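Local structure of protein DOA1 (Saccharomyces cerevisiae, 3ODT) at residues Y136-H141 / K168-D173; K177-H183 / K208-H213; R246-I250 / K259-T263; S276-I280 / F292-R298. The protein carries a WD40 beta-propeller that serves as a ubiquitin-binding domain and probably helps regulate the turnover of F-box proteins. All blocks are in the same frame, centred on the assembly; numbering follows the deposited sequence.

Contact 1: Y136-H141 / K168-D173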
loop_
_atom_site.group_PDB
_atom_site.type_symbol
_atom_site.label_atom_id
_atom_site.label_comp_id
_atom_site.label_asym_id
_atom_site.label_seq_id
_atom_site.Cartn_x
_atom_site.Cartn_y
_atom_site.Cartn_z
ATOM N N TYR A 136 -1.078 19.810 5.252
ATOM C CA TYR A 136 -2.388 19.588 5.864
ATOM C C TYR A 136 -2.354 18.447 6.867
ATOM O O TYR A 136 -1.866 17.342 6.575
ATOM C CB TYR A 136 -3.461 19.283 4.811
ATOM C CG TYR A 136 -3.538 20.269 3.670
ATOM C CD1 TYR A 136 -3.936 21.570 3.875
ATOM C CD2 TYR A 136 -3.282 19.871 2.381
ATOM C CE1 TYR A 136 -4.026 22.461 2.839
ATOM C CE2 TYR A 136 -3.378 20.755 1.326
ATOM C CZ TYR A 136 -3.745 22.043 1.566
ATOM O OH TYR A 136 -3.828 22.933 0.535
ATOM N N ASN A 137 -2.942 18.712 8.032
ATOM C CA ASN A 137 -3.246 17.702 9.027
ATOM C C ASN A 137 -4.732 17.327 8.891
ATOM O O ASN A 137 -5.614 18.166 9.120
ATOM C CB ASN A 137 -2.976 18.254 10.422
ATOM C CG ASN A 137 -3.226 17.235 11.493
ATOM O OD1 ASN A 137 -3.000 16.051 11.290
ATOM N ND2 ASN A 137 -3.731 17.685 12.630
ATOM N N LEU A 138 -5.004 16.095 8.505
ATOM C CA LEU A 138 -6.365 15.620 8.293
ATOM C C LEU A 138 -6.842 14.918 9.557
ATOM O O LEU A 138 -6.635 13.723 9.746
ATOM C CB LEU A 138 -6.408 14.657 7.108
ATOM C CG LEU A 138 -5.743 15.118 5.797
ATOM C CD1 LEU A 138 -6.058 14.185 4.639
ATOM C CD2 LEU A 138 -6.133 16.533 5.414
ATOM N N GLN A 139 -7.470 15.709 10.410
ATOM C CA GLN A 139 -7.893 15.327 11.741
ATOM C C GLN A 139 -9.430 15.375 11.797
ATOM O O GLN A 139 -10.033 16.447 11.682
ATOM C CB GLN A 139 -7.255 16.294 12.765
ATOM C CG GLN A 139 -7.339 15.845 14.239
ATOM C CD GLN A 139 -6.363 16.613 15.155
ATOM O OE1 GLN A 139 -5.137 16.510 15.006
ATOM N NE2 GLN A 139 -6.905 17.372 16.109
ATOM N N ALA A 140 -10.035 14.200 11.956
ATOM C CA ALA A 140 -11.485 14.068 11.991
ATOM C C ALA A 140 -11.915 12.658 12.402
ATOM O O ALA A 140 -12.869 12.494 13.162
ATOM C CB ALA A 140 -12.084 14.433 10.641
ATOM N N HIS A 141 -11.213 11.644 11.900
ATOM C CA HIS A 141 -11.556 10.263 12.215
ATOM C C HIS A 141 -11.453 9.993 13.714
ATOM O O HIS A 141 -10.626 10.593 14.408
ATOM C CB HIS A 141 -10.644 9.271 11.491
ATOM C CG HIS A 141 -10.972 9.094 10.047
ATOM N ND1 HIS A 141 -12.117 8.451 9.620
ATOM C CD2 HIS A 141 -10.287 9.434 8.928
ATOM C CE1 HIS A 141 -12.132 8.435 8.298
ATOM N NE2 HIS A 141 -11.033 9.017 7.859
ATOM N N LYS A 168 -13.349 8.996 4.366
ATOM C CA LYS A 168 -13.608 10.423 4.273
ATOM C C LYS A 168 -12.890 11.007 3.083
ATOM O O LYS A 168 -11.707 10.687 2.857
ATOM C CB LYS A 168 -13.196 11.152 5.553
ATOM C CG LYS A 168 -14.145 10.891 6.722
ATOM C CD LYS A 168 -13.640 11.427 8.059
ATOM C CE LYS A 168 -14.582 11.012 9.211
ATOM N NZ LYS A 168 -15.892 11.687 9.138
ATOM N N LEU A 169 -13.588 11.867 2.349
ATOM C CA LEU A 169 -13.025 12.689 1.298
ATOM C C LEU A 169 -12.800 14.096 1.845
ATOM O O LEU A 169 -13.669 14.656 2.525
ATOM C CB LEU A 169 -13.995 12.735 0.129
ATOM C CG LEU A 169 -13.676 13.699 -1.010
ATOM C CD1 LEU A 169 -12.416 13.281 -1.749
ATOM C CD2 LEU A 169 -14.849 13.788 -1.989
ATOM N N TRP A 170 -11.616 14.638 1.603
ATOM C CA TRP A 170 -11.149 15.896 2.171
ATOM C C TRP A 170 -10.827 16.846 1.052
ATOM O O TRP A 170 -10.422 16.423 -0.030
ATOM C CB TRP A 170 -9.838 15.643 2.923
ATOM C CG TRP A 170 -9.899 14.622 3.983
ATOM C CD1 TRP A 170 -9.955 13.268 3.811
ATOM C CD2 TRP A 170 -9.906 14.852 5.396
ATOM N NE1 TRP A 170 -10.006 12.648 5.034
ATOM C CE2 TRP A 170 -9.978 13.595 6.023
ATOM C CE3 TRP A 170 -9.837 16.005 6.195
ATOM C CZ2 TRP A 170 -9.971 13.444 7.397
ATOM C CZ3 TRP A 170 -9.844 15.850 7.569
ATOM C CH2 TRP A 170 -9.891 14.573 8.159
ATOM N N GLN A 171 -10.975 18.139 1.313
ATOM C CA GLN A 171 -10.390 19.151 0.453
ATOM C C GLN A 171 -9.619 20.086 1.360
ATOM O O GLN A 171 -10.142 20.588 2.358
ATOM C CB GLN A 171 -11.432 19.880 -0.364
ATOM C CG GLN A 171 -10.821 20.891 -1.331
ATOM C CD GLN A 171 -11.750 21.266 -2.453
ATOM O OE1 GLN A 171 -12.947 21.526 -2.244
ATOM N NE2 GLN A 171 -11.198 21.352 -3.663
ATOM N N ASN A 172 -8.336 20.273 1.064
ATOM C CA ASN A 172 -7.447 20.957 1.996
ATOM C C ASN A 172 -7.300 20.103 3.253
ATOM O O ASN A 172 -6.931 18.931 3.170
ATOM C CB ASN A 172 -7.991 22.340 2.350
ATOM C CG ASN A 172 -7.941 23.303 1.181
ATOM O OD1 ASN A 172 -7.107 23.168 0.286
ATOM N ND2 ASN A 172 -8.836 24.284 1.184
ATOM N N ASP A 173 -7.600 20.679 4.414
ATOM C CA ASP A 173 -7.661 19.904 5.649
ATOM C C ASP A 173 -9.059 19.751 6.234
ATOM O O ASP A 173 -9.205 19.442 7.423
ATOM C CB ASP A 173 -6.706 20.493 6.691
ATOM C CG ASP A 173 -7.079 21.888 7.109
ATOM O OD1 ASP A 173 -8.021 22.461 6.533
ATOM O OD2 ASP A 173 -6.422 22.408 8.039
#

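Contact 2: K177-H183 / K208-H213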
loop_
_atom_site.group_PDB
_atom_site.type_symbol
_atom_site.label_atom_id
_atom_site.label_comp_id
_atom_site.label_asym_id
_atom_site.label_seq_id
_atom_site.Cartn_x
_atom_site.Cartn_y
_atom_site.Cartn_z
ATOM N N LYS A 177 -16.861 15.108 2.565
ATOM C CA LYS A 177 -17.826 14.012 2.510
ATOM C C LYS A 177 -17.374 12.796 3.312
ATOM O O LYS A 177 -16.186 12.444 3.289
ATOM C CB LYS A 177 -18.050 13.604 1.055
ATOM C CG LYS A 177 -19.215 12.620 0.866
ATOM C CD LYS A 177 -19.523 12.430 -0.621
ATOM C CE LYS A 177 -20.727 11.544 -0.839
ATOM N NZ LYS A 177 -22.036 12.144 -0.435
ATOM N N THR A 178 -18.323 12.174 3.999
ATOM C CA THR A 178 -18.084 10.929 4.722
ATOM C C THR A 178 -18.920 9.822 4.119
ATOM O O THR A 178 -20.104 10.012 3.825
ATOM C CB THR A 178 -18.389 11.086 6.224
ATOM O OG1 THR A 178 -17.513 12.069 6.777
ATOM C CG2 THR A 178 -18.155 9.802 6.950
ATOM N N PHE A 179 -18.266 8.690 3.873
ATOM C CA PHE A 179 -18.912 7.480 3.372
ATOM C C PHE A 179 -18.991 6.478 4.531
ATOM O O PHE A 179 -18.026 5.767 4.844
ATOM C CB PHE A 179 -18.106 6.883 2.206
ATOM C CG PHE A 179 -17.821 7.858 1.083
ATOM C CD1 PHE A 179 -18.655 7.930 -0.028
ATOM C CD2 PHE A 179 -16.697 8.670 1.121
ATOM C CE1 PHE A 179 -18.398 8.810 -1.047
ATOM C CE2 PHE A 179 -16.438 9.570 0.126
ATOM C CZ PHE A 179 -17.276 9.637 -0.975
ATOM N N SER A 180 -20.151 6.423 5.177
ATOM C CA SER A 180 -20.342 5.593 6.373
ATOM C C SER A 180 -21.111 4.324 6.049
ATOM O O SER A 180 -21.253 3.442 6.908
ATOM C CB SER A 180 -21.088 6.355 7.452
ATOM O OG SER A 180 -22.418 6.587 7.033
ATOM N N GLY A 181 -21.589 4.224 4.815
ATOM C CA GLY A 181 -22.377 3.066 4.399
ATOM C C GLY A 181 -21.688 2.030 3.519
ATOM O O GLY A 181 -22.363 1.186 2.912
ATOM N N ILE A 182 -20.363 2.077 3.452
ATOM C CA ILE A 182 -19.618 1.189 2.553
ATOM C C ILE A 182 -19.231 -0.104 3.266
ATOM O O ILE A 182 -19.438 -1.193 2.727
ATOM C CB ILE A 182 -18.365 1.882 2.001
ATOM C CG1 ILE A 182 -18.760 3.246 1.439
ATOM C CG2 ILE A 182 -17.704 1.008 0.927
ATOM C CD1 ILE A 182 -19.784 3.188 0.334
ATOM N N HIS A 183 -18.658 0.019 4.463
ATOM C CA HIS A 183 -18.325 -1.140 5.269
ATOM C C HIS A 183 -18.835 -0.926 6.673
ATOM O O HIS A 183 -18.797 0.202 7.176
ATOM C CB HIS A 183 -16.819 -1.306 5.341
ATOM C CG HIS A 183 -16.173 -1.581 4.023
ATOM N ND1 HIS A 183 -15.494 -0.614 3.315
ATOM C CD2 HIS A 183 -16.100 -2.712 3.285
ATOM C CE1 HIS A 183 -15.006 -1.143 2.202
ATOM N NE2 HIS A 183 -15.377 -2.410 2.157
ATOM N N LYS A 208 -14.993 -3.089 -2.358
ATOM C CA LYS A 208 -16.115 -2.413 -2.994
ATOM C C LYS A 208 -15.657 -1.246 -3.887
ATOM O O LYS A 208 -14.744 -0.484 -3.528
ATOM C CB LYS A 208 -17.098 -1.906 -1.934
ATOM C CG LYS A 208 -17.668 -3.008 -1.098
ATOM C CD LYS A 208 -18.842 -2.573 -0.223
ATOM C CE LYS A 208 -19.217 -3.663 0.739
ATOM N NZ LYS A 208 -20.494 -3.396 1.446
ATOM N N LEU A 209 -16.319 -1.112 -5.036
ATOM C CA LEU A 209 -16.158 0.017 -5.942
ATOM C C LEU A 209 -17.262 1.014 -5.615
ATOM O O LEU A 209 -18.437 0.644 -5.542
ATOM C CB LEU A 209 -16.296 -0.481 -7.382
ATOM C CG LEU A 209 -16.305 0.609 -8.442
ATOM C CD1 LEU A 209 -14.965 1.332 -8.516
ATOM C CD2 LEU A 209 -16.640 -0.009 -9.763
ATOM N N VAL A 210 -16.883 2.260 -5.377
ATOM C CA VAL A 210 -17.779 3.280 -4.868
ATOM C C VAL A 210 -17.749 4.539 -5.748
ATOM O O VAL A 210 -16.691 5.005 -6.182
ATOM C CB VAL A 210 -17.354 3.667 -3.414
ATOM C CG1 VAL A 210 -18.325 4.677 -2.808
ATOM C CG2 VAL A 210 -17.283 2.407 -2.526
ATOM N N ASP A 211 -18.932 5.085 -5.984
ATOM C CA ASP A 211 -19.102 6.361 -6.669
ATOM C C ASP A 211 -18.793 7.495 -5.678
ATOM O O ASP A 211 -19.413 7.623 -4.640
ATOM C CB ASP A 211 -20.533 6.450 -7.212
ATOM C CG ASP A 211 -20.785 7.686 -8.035
ATOM O OD1 ASP A 211 -20.473 8.805 -7.590
ATOM O OD2 ASP A 211 -21.334 7.544 -9.137
HETATM N N MSE A 212 -17.788 8.289 -5.973
HETATM C CA MSE A 212 -17.387 9.292 -5.020
HETATM C C MSE A 212 -18.403 10.397 -4.825
HETATM O O MSE A 212 -18.456 11.011 -3.759
HETATM C CB MSE A 212 -16.113 9.947 -5.458
HETATM C CG MSE A 212 -15.639 10.803 -4.363
HETATM SE SE MSE A 212 -14.199 10.049 -3.707
HETATM C CE MSE A 212 -13.212 10.954 -4.780
ATOM N N HIS A 213 -19.184 10.672 -5.853
ATOM C CA HIS A 213 -20.173 11.738 -5.753
ATOM C C HIS A 213 -21.439 11.289 -5.013
ATOM O O HIS A 213 -21.952 12.006 -4.164
ATOM C CB HIS A 213 -20.530 12.262 -7.144
ATOM C CG HIS A 213 -21.653 13.241 -7.140
ATOM N ND1 HIS A 213 -21.530 14.513 -6.619
ATOM C CD2 HIS A 213 -22.928 13.134 -7.576
ATOM C CE1 HIS A 213 -22.681 15.148 -6.744
ATOM N NE2 HIS A 213 -23.546 14.332 -7.318
#

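Contact 3: R246-I250 / K259-T263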
loop_
_atom_site.group_PDB
_atom_site.type_symbol
_atom_site.label_atom_id
_atom_site.label_comp_id
_atom_site.label_asym_id
_atom_site.label_seq_id
_atom_site.Cartn_x
_atom_site.Cartn_y
_atom_site.Cartn_z
ATOM N N ARG A 246 -4.493 -15.770 3.550
ATOM C CA ARG A 246 -3.295 -16.315 2.903
ATOM C C ARG A 246 -3.313 -16.169 1.393
ATOM O O ARG A 246 -2.488 -16.787 0.706
ATOM C CB ARG A 246 -3.040 -17.783 3.292
ATOM C CG ARG A 246 -3.225 -18.064 4.777
ATOM C CD ARG A 246 -2.698 -19.425 5.162
ATOM N NE ARG A 246 -3.485 -20.557 4.673
ATOM C CZ ARG A 246 -3.086 -21.422 3.742
ATOM N NH1 ARG A 246 -1.925 -21.266 3.105
ATOM N NH2 ARG A 246 -3.869 -22.441 3.412
ATOM N N THR A 247 -4.211 -15.348 0.879
ATOM C CA THR A 247 -4.360 -15.246 -0.559
ATOM C C THR A 247 -4.003 -13.858 -1.115
ATOM O O THR A 247 -4.160 -12.811 -0.464
ATOM C CB THR A 247 -5.772 -15.627 -1.076
ATOM O OG1 THR A 247 -6.733 -14.623 -0.738
ATOM C CG2 THR A 247 -6.194 -17.027 -0.583
ATOM N N VAL A 248 -3.549 -13.904 -2.365
ATOM C CA VAL A 248 -3.498 -12.770 -3.286
ATOM C C VAL A 248 -4.551 -13.072 -4.335
ATOM O O VAL A 248 -4.593 -14.189 -4.863
ATOM C CB VAL A 248 -2.113 -12.634 -3.957
ATOM C CG1 VAL A 248 -2.138 -11.507 -4.977
ATOM C CG2 VAL A 248 -1.048 -12.369 -2.890
ATOM N N ARG A 249 -5.398 -12.106 -4.644
ATOM C CA ARG A 249 -6.481 -12.348 -5.577
ATOM C C ARG A 249 -6.469 -11.312 -6.670
ATOM O O ARG A 249 -6.145 -10.147 -6.425
ATOM C CB ARG A 249 -7.827 -12.394 -4.872
ATOM C CG ARG A 249 -7.881 -13.511 -3.868
ATOM C CD ARG A 249 -9.224 -13.608 -3.189
ATOM N NE ARG A 249 -9.214 -14.611 -2.118
ATOM C CZ ARG A 249 -10.125 -15.546 -1.927
ATOM N NH1 ARG A 249 -11.124 -15.719 -2.776
ATOM N NH2 ARG A 249 -9.990 -16.347 -0.876
ATOM N N ILE A 250 -6.859 -11.724 -7.867
ATOM C CA ILE A 250 -6.915 -10.816 -8.997
ATOM C C ILE A 250 -8.348 -10.798 -9.488
ATOM O O ILE A 250 -8.925 -11.864 -9.690
ATOM C CB ILE A 250 -5.956 -11.258 -10.131
ATOM C CG1 ILE A 250 -4.502 -11.203 -9.640
ATOM C CG2 ILE A 250 -6.082 -10.346 -11.347
ATOM C CD1 ILE A 250 -3.902 -12.533 -9.387
ATOM N N LYS A 259 -10.540 -13.668 -11.063
ATOM C CA LYS A 259 -9.732 -14.237 -12.145
ATOM C C LYS A 259 -8.712 -15.269 -11.640
ATOM O O LYS A 259 -8.413 -16.243 -12.346
ATOM C CB LYS A 259 -9.001 -13.122 -12.891
ATOM C CG LYS A 259 -9.917 -12.101 -13.591
ATOM C CD LYS A 259 -9.075 -11.105 -14.376
ATOM C CE LYS A 259 -9.873 -10.193 -15.235
ATOM N NZ LYS A 259 -8.996 -9.689 -16.326
ATOM N N GLN A 260 -8.154 -15.038 -10.451
ATOM C CA GLN A 260 -7.163 -15.948 -9.908
ATOM C C GLN A 260 -7.095 -15.801 -8.394
ATOM O O GLN A 260 -7.237 -14.689 -7.848
ATOM C CB GLN A 260 -5.771 -15.707 -10.515
ATOM C CG GLN A 260 -4.765 -16.724 -10.113
ATOM C CD GLN A 260 -3.443 -16.519 -10.816
ATOM O OE1 GLN A 260 -3.244 -15.522 -11.509
ATOM N NE2 GLN A 260 -2.516 -17.441 -10.616
ATOM N N VAL A 261 -6.874 -16.929 -7.725
ATOM C CA VAL A 261 -6.548 -16.956 -6.302
ATOM C C VAL A 261 -5.214 -17.641 -6.153
ATOM O O VAL A 261 -5.041 -18.793 -6.558
ATOM C CB VAL A 261 -7.588 -17.717 -5.495
ATOM C CG1 VAL A 261 -7.189 -17.801 -4.007
ATOM C CG2 VAL A 261 -8.949 -17.092 -5.666
ATOM N N ILE A 262 -4.278 -16.918 -5.567
ATOM C CA ILE A 262 -2.951 -17.432 -5.250
ATOM C C ILE A 262 -2.861 -17.621 -3.737
ATOM O O ILE A 262 -3.055 -16.681 -2.951
ATOM C CB ILE A 262 -1.844 -16.445 -5.676
ATOM C CG1 ILE A 262 -1.847 -16.228 -7.189
ATOM C CG2 ILE A 262 -0.470 -16.945 -5.272
ATOM C CD1 ILE A 262 -1.051 -15.043 -7.642
ATOM N N THR A 263 -2.643 -18.851 -3.320
ATOM C CA THR A 263 -2.586 -19.188 -1.921
ATOM C C THR A 263 -1.139 -19.417 -1.544
ATOM O O THR A 263 -0.433 -20.164 -2.200
ATOM C CB THR A 263 -3.408 -20.423 -1.614
ATOM O OG1 THR A 263 -4.769 -20.188 -1.989
ATOM C CG2 THR A 263 -3.344 -20.739 -0.124
#

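Contact 4: S276-I280 / F292-R298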
loop_
_atom_site.group_PDB
_atom_site.type_symbol
_atom_site.label_atom_id
_atom_site.label_comp_id
_atom_site.label_asym_id
_atom_site.label_seq_id
_atom_site.Cartn_x
_atom_site.Cartn_y
_atom_site.Cartn_z
ATOM N N SER A 276 5.095 -1.620 -13.430
ATOM C CA SER A 276 4.512 -1.104 -14.662
ATOM C C SER A 276 4.277 -2.163 -15.712
ATOM O O SER A 276 3.434 -1.965 -16.592
ATOM C CB SER A 276 5.399 0.004 -15.244
ATOM O OG SER A 276 6.536 -0.506 -15.920
ATOM N N ASN A 277 5.038 -3.273 -15.637
ATOM C CA ASN A 277 4.936 -4.337 -16.626
ATOM C C ASN A 277 3.870 -5.364 -16.255
ATOM O O ASN A 277 3.737 -6.399 -16.900
ATOM C CB ASN A 277 6.287 -5.007 -16.848
ATOM C CG ASN A 277 6.810 -5.698 -15.611
ATOM O OD1 ASN A 277 6.128 -5.840 -14.612
ATOM N ND2 ASN A 277 8.047 -6.105 -15.676
ATOM N N GLY A 278 3.138 -5.076 -15.183
ATOM C CA GLY A 278 2.082 -5.941 -14.716
ATOM C C GLY A 278 2.475 -6.943 -13.631
ATOM O O GLY A 278 1.610 -7.579 -13.058
ATOM N N ASP A 279 3.762 -7.103 -13.351
ATOM C CA ASP A 279 4.167 -8.060 -12.338
ATOM C C ASP A 279 3.682 -7.618 -10.967
ATOM O O ASP A 279 3.564 -6.421 -10.692
ATOM C CB ASP A 279 5.682 -8.267 -12.342
ATOM C CG ASP A 279 6.157 -9.101 -13.526
ATOM O OD1 ASP A 279 5.394 -9.320 -14.490
ATOM O OD2 ASP A 279 7.340 -9.544 -13.476
ATOM N N ILE A 280 3.404 -8.593 -10.120
ATOM C CA ILE A 280 2.845 -8.336 -8.798
ATOM C C ILE A 280 3.885 -8.626 -7.720
ATOM O O ILE A 280 4.505 -9.688 -7.731
ATOM C CB ILE A 280 1.570 -9.168 -8.534
ATOM C CG1 ILE A 280 0.458 -8.742 -9.499
ATOM C CG2 ILE A 280 1.130 -8.969 -7.109
ATOM C CD1 ILE A 280 -0.742 -9.672 -9.511
ATOM N N PHE A 292 5.340 -12.145 -8.766
ATOM C CA PHE A 292 4.577 -12.990 -9.687
ATOM C C PHE A 292 4.468 -12.312 -11.048
ATOM O O PHE A 292 4.406 -11.097 -11.115
ATOM C CB PHE A 292 3.166 -13.228 -9.119
ATOM C CG PHE A 292 3.152 -14.146 -7.945
ATOM C CD1 PHE A 292 3.423 -13.664 -6.679
ATOM C CD2 PHE A 292 2.888 -15.489 -8.107
ATOM C CE1 PHE A 292 3.441 -14.517 -5.591
ATOM C CE2 PHE A 292 2.919 -16.348 -7.020
ATOM C CZ PHE A 292 3.198 -15.864 -5.772
ATOM N N SER A 293 4.413 -13.111 -12.116
ATOM C CA SER A 293 4.332 -12.597 -13.461
ATOM C C SER A 293 3.417 -13.438 -14.330
ATOM O O SER A 293 3.301 -14.648 -14.140
ATOM C CB SER A 293 5.727 -12.559 -14.079
ATOM O OG SER A 293 5.707 -11.915 -15.341
ATOM N N GLN A 294 2.777 -12.777 -15.287
ATOM C CA GLN A 294 2.042 -13.468 -16.337
ATOM C C GLN A 294 2.976 -13.906 -17.462
ATOM O O GLN A 294 2.578 -14.701 -18.322
ATOM C CB GLN A 294 0.953 -12.558 -16.892
ATOM C CG GLN A 294 -0.190 -12.351 -15.937
ATOM C CD GLN A 294 -1.256 -11.488 -16.527
ATOM O OE1 GLN A 294 -0.991 -10.340 -16.886
ATOM N NE2 GLN A 294 -2.478 -12.032 -16.665
ATOM N N GLU A 295 4.212 -13.419 -17.432
ATOM C CA GLU A 295 5.144 -13.674 -18.518
ATOM C C GLU A 295 5.978 -14.882 -18.221
ATOM O O GLU A 295 6.771 -14.889 -17.296
ATOM C CB GLU A 295 6.054 -12.488 -18.743
ATOM C CG GLU A 295 5.349 -11.308 -19.347
ATOM C CD GLU A 295 4.791 -11.593 -20.732
ATOM O OE1 GLU A 295 5.440 -12.325 -21.532
ATOM O OE2 GLU A 295 3.687 -11.081 -21.017
ATOM N N LYS A 296 5.823 -15.900 -19.059
ATOM C CA LYS A 296 6.481 -17.166 -18.816
ATOM C C LYS A 296 8.010 -17.034 -18.794
ATOM O O LYS A 296 8.687 -17.758 -18.054
ATOM C CB LYS A 296 6.017 -18.196 -19.841
ATOM C CG LYS A 296 6.565 -19.591 -19.570
ATOM C CD LYS A 296 5.891 -20.642 -20.457
ATOM C CE LYS A 296 6.493 -22.029 -20.235
ATOM N NZ LYS A 296 5.453 -23.106 -20.210
ATOM N N SER A 297 8.551 -16.083 -19.553
ATOM C CA SER A 297 9.995 -15.847 -19.585
ATOM C C SER A 297 10.552 -15.502 -18.212
ATOM O O SER A 297 11.743 -15.661 -17.971
ATOM C CB SER A 297 10.341 -14.712 -20.551
ATOM O OG SER A 297 9.695 -13.506 -20.171
ATOM N N ARG A 298 9.672 -15.041 -17.324
ATOM C CA ARG A 298 10.023 -14.635 -15.971
ATOM C C ARG A 298 9.566 -15.609 -14.867
ATOM O O ARG A 298 9.733 -15.322 -13.703
ATOM C CB ARG A 298 9.426 -13.241 -15.689
ATOM C CG ARG A 298 10.019 -12.156 -16.547
ATOM C CD ARG A 298 9.966 -10.800 -15.883
ATOM N NE ARG A 298 8.644 -10.191 -15.958
ATOM C CZ ARG A 298 8.125 -9.655 -17.058
ATOM N NH1 ARG A 298 8.768 -9.695 -18.216
ATOM N NH2 ARG A 298 6.934 -9.106 -17.013
#

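Contact 1: Y136-H141 / K168-D173
With CG turned anti to its carbonyl carbon (chi1 -57°), Trp170 brings its indole against Leu138, whose own CG has the same placing (chi1 -50°), and the leucine crosses one face of the ring. Leu138 CB stands 3.5 Å from the centroid of the Trp170 six-membered ring, nearly on its normal, in a CH-pi contact. From there the leucine chain runs on over the five-membered ring, Leu138 CD1 lying 3.9 Å from Trp170 CG. The other methyl, Leu138 CD2, stays near the Trp170 CE3 side of the ring and also packs 3.4 Å from Asn172 O. At the outer corner of the indole the fit is tight, with Ala140 CB only 3.3 Å from Trp170 CH2.

Two more CH-pi contacts flank this one. Asn172 places its CA over the centre of the Tyr136 ring, 3.9 Å from the ring centroid. At the other end Lys168 slides past His141 in the opposite direction, with Lys168 CD 3.6 Å from the imidazole centroid; a bend at the last torsion then takes NZ to Thr178 OG1.

The ring nitrogens have partners too: His141 NE2 and Trp170 NE1 both bond Thr160 OG1, and His141 ND1 bonds Asp164, the Asp-His-Ser/Thr-Trp network familiar from WD40 repeats. Strand 133-139 is the last of its four-stranded blade, paired with 125-130, whereas 167-171 lies inside the next blade between 157-162 and 174-179, which makes this a seam between neighbouring blades.

Contact 2: K177-H183 / K208-H213
Ile182, Lys208 and Phe179 carry this contact, each giving up a good part of its surface to the facing segment. Ile182 meets Val210 tip to tip: its CG2 branch comes 3.7 Å from Val210 CG2, and its CD1 end lies 3.8 Å from Val210 CG1. Beside them Lys208 runs past Ile182 in the opposite direction. Its chain is extended beyond CG, with chi4 at -170°, and its methylenes rub along the isoleucine, Lys208 CD being 3.9 Å from Ile182 CG2. The ammonium then reaches the backbone: Lys208 NZ gives a 2.8 Å hydrogen bond to Ile182 O, meeting the carbonyl nearly head-on (C=O...N 167°). Cutting Lys208 back to an alanine is likely to leave that carbonyl without this donor and open a gap beside the CG2 branch of Ile182.

Phe179 works at the other end. The carbonyl O of Met212 lies in the plane of its ring, at the edge, 3.3 Å from Phe179 CZ, and Val210 CG1 is the apolar neighbour at CD1. The ring also meets Phe198 edge-to-face, and Ile182 and Phe179 both rest on Ile167 of the adjacent strand.

The chemistry is therefore mostly apolar, with one charged donor spent on a main-chain oxygen. That bond ties the loop following strand 174-179 to strand 206-211 of the next blade; the acceptor is a main-chain oxygen, while the Ile182 side chain lines the path of the lysine methylenes.

Contact 3: R246-I250 / K259-T263
The Arg249 guanidinium has Val261 over one face, with Val261 CG2 3.9 Å from Arg249 NH1, and at its edge the hydroxyl of Thr247. Arg249 NE donates to Thr247 OG1 at 2.8 Å, with the oxygen close to the guanidinium plane. The Arg246 guanidinium receives a methyl instead, Thr263 CG2 coming over one face 3.6 Å from Arg246 NH1, the nitrogen that hydrogen-bonds Leu264 O.

Thr247 OG1 sits between the backbone N and the carbonyl carbon (chi1 72°), which turns the hydroxyl to Arg249 and leaves CG2 to pack 3.6 Å from Val261 CG1. Asp245 holds both partners, bonding Thr247 OG1 and forming a salt bridge with Arg249 NH2. A valine at Thr247 would probably leave Arg249 NE without its acceptor and the guanidinium freer to turn under Val261.

Val248 and Ile262 form a hydrogen-bonded pair, Ile262 N reaching Val248 O at 2.8 Å, and their side chains share the face that also carries Ile250 and Gln260. There Ile250 CD1 packs 3.7 Å from Gln260 OE1, whose hydrogen bond comes from Tyr8 N. At the far end Lys259 N bonds Ile250 O at 2.8 Å, while Gln260 N makes a second, weak bond to the same oxygen. With both residues facing Ile250 this is a classic beta bulge, set in an antiparallel hairpin whose strands, 167° apart in direction, are the third and outermost of a four-stranded WD40 propeller blade.

Contact 4: S276-I280 / F292-R298
Asp279 reaches across to Ser293 and Arg298, and its side chain is worth following outward. Asp279 CB starts against the backbone, 3.3 Å from Phe292 O. CG passes beside Ser293 CB, and the two oxygens then part company. OD1 is gripped twice: Ser293 OG donates to Asp279 OD1 at 2.7 Å, and Arg298 NH2 donates to the same oxygen at 3.0 Å, the two coming from opposite faces of the carboxylate plane. Asp279 OD2 takes Arg298 NE on its syn side at 2.9 Å. The arginine thus holds the carboxylate side-on with two nitrogens, one to each oxygen, although the carboxylate and guanidinium planes are 39° apart.

The strands behind this salt bridge belong to the blade that closes the propeller ring, where 289-293 lies between 280-284 and the N-terminal strand 9-14. Ile280 and Phe292 are a hydrogen-bonded antiparallel pair there, with Phe292 N 2.8 Å from Ile280 O.

Side chains also shape a turn in each segment. Asn277 OD1 accepts from Asp279 N in an Asx turn, and Ser293 OG, besides giving to the aspartate, accepts from Glu295 N in an ST turn. The Asn277 amide lies almost parallel to the Arg298 guanidinium, its ND2 over one face and 3.5 Å from Arg298 NH2; both are donors, and no hydrogen bond joins them. Glu295 CB lies over the opposite face, and Arg298 O reaches Ser11 OG.

Contacts 1 and 2 follow one another round the propeller, their centres 16 Å apart, each crossing from the outer strand or following loop of one blade to the next blade. They share neighbouring strands 167-171 and 174-179: Leu169 N lies 2.8 Å from Lys177 O, a probable hydrogen bond. Contacts 3 and 4 form a second pair, with centres 15 Å apart, meeting through Ile262 CG2 and Phe292 CZ at 3.9 Å. The pairs stand well apart; contacts 1 and 4 lie on opposite sides of the chain's centre, about 37 Å between centres. Of the calcium ligands Asp20, Ser285 and Asn287, the latter two fall in sequence between the segments of contact 4.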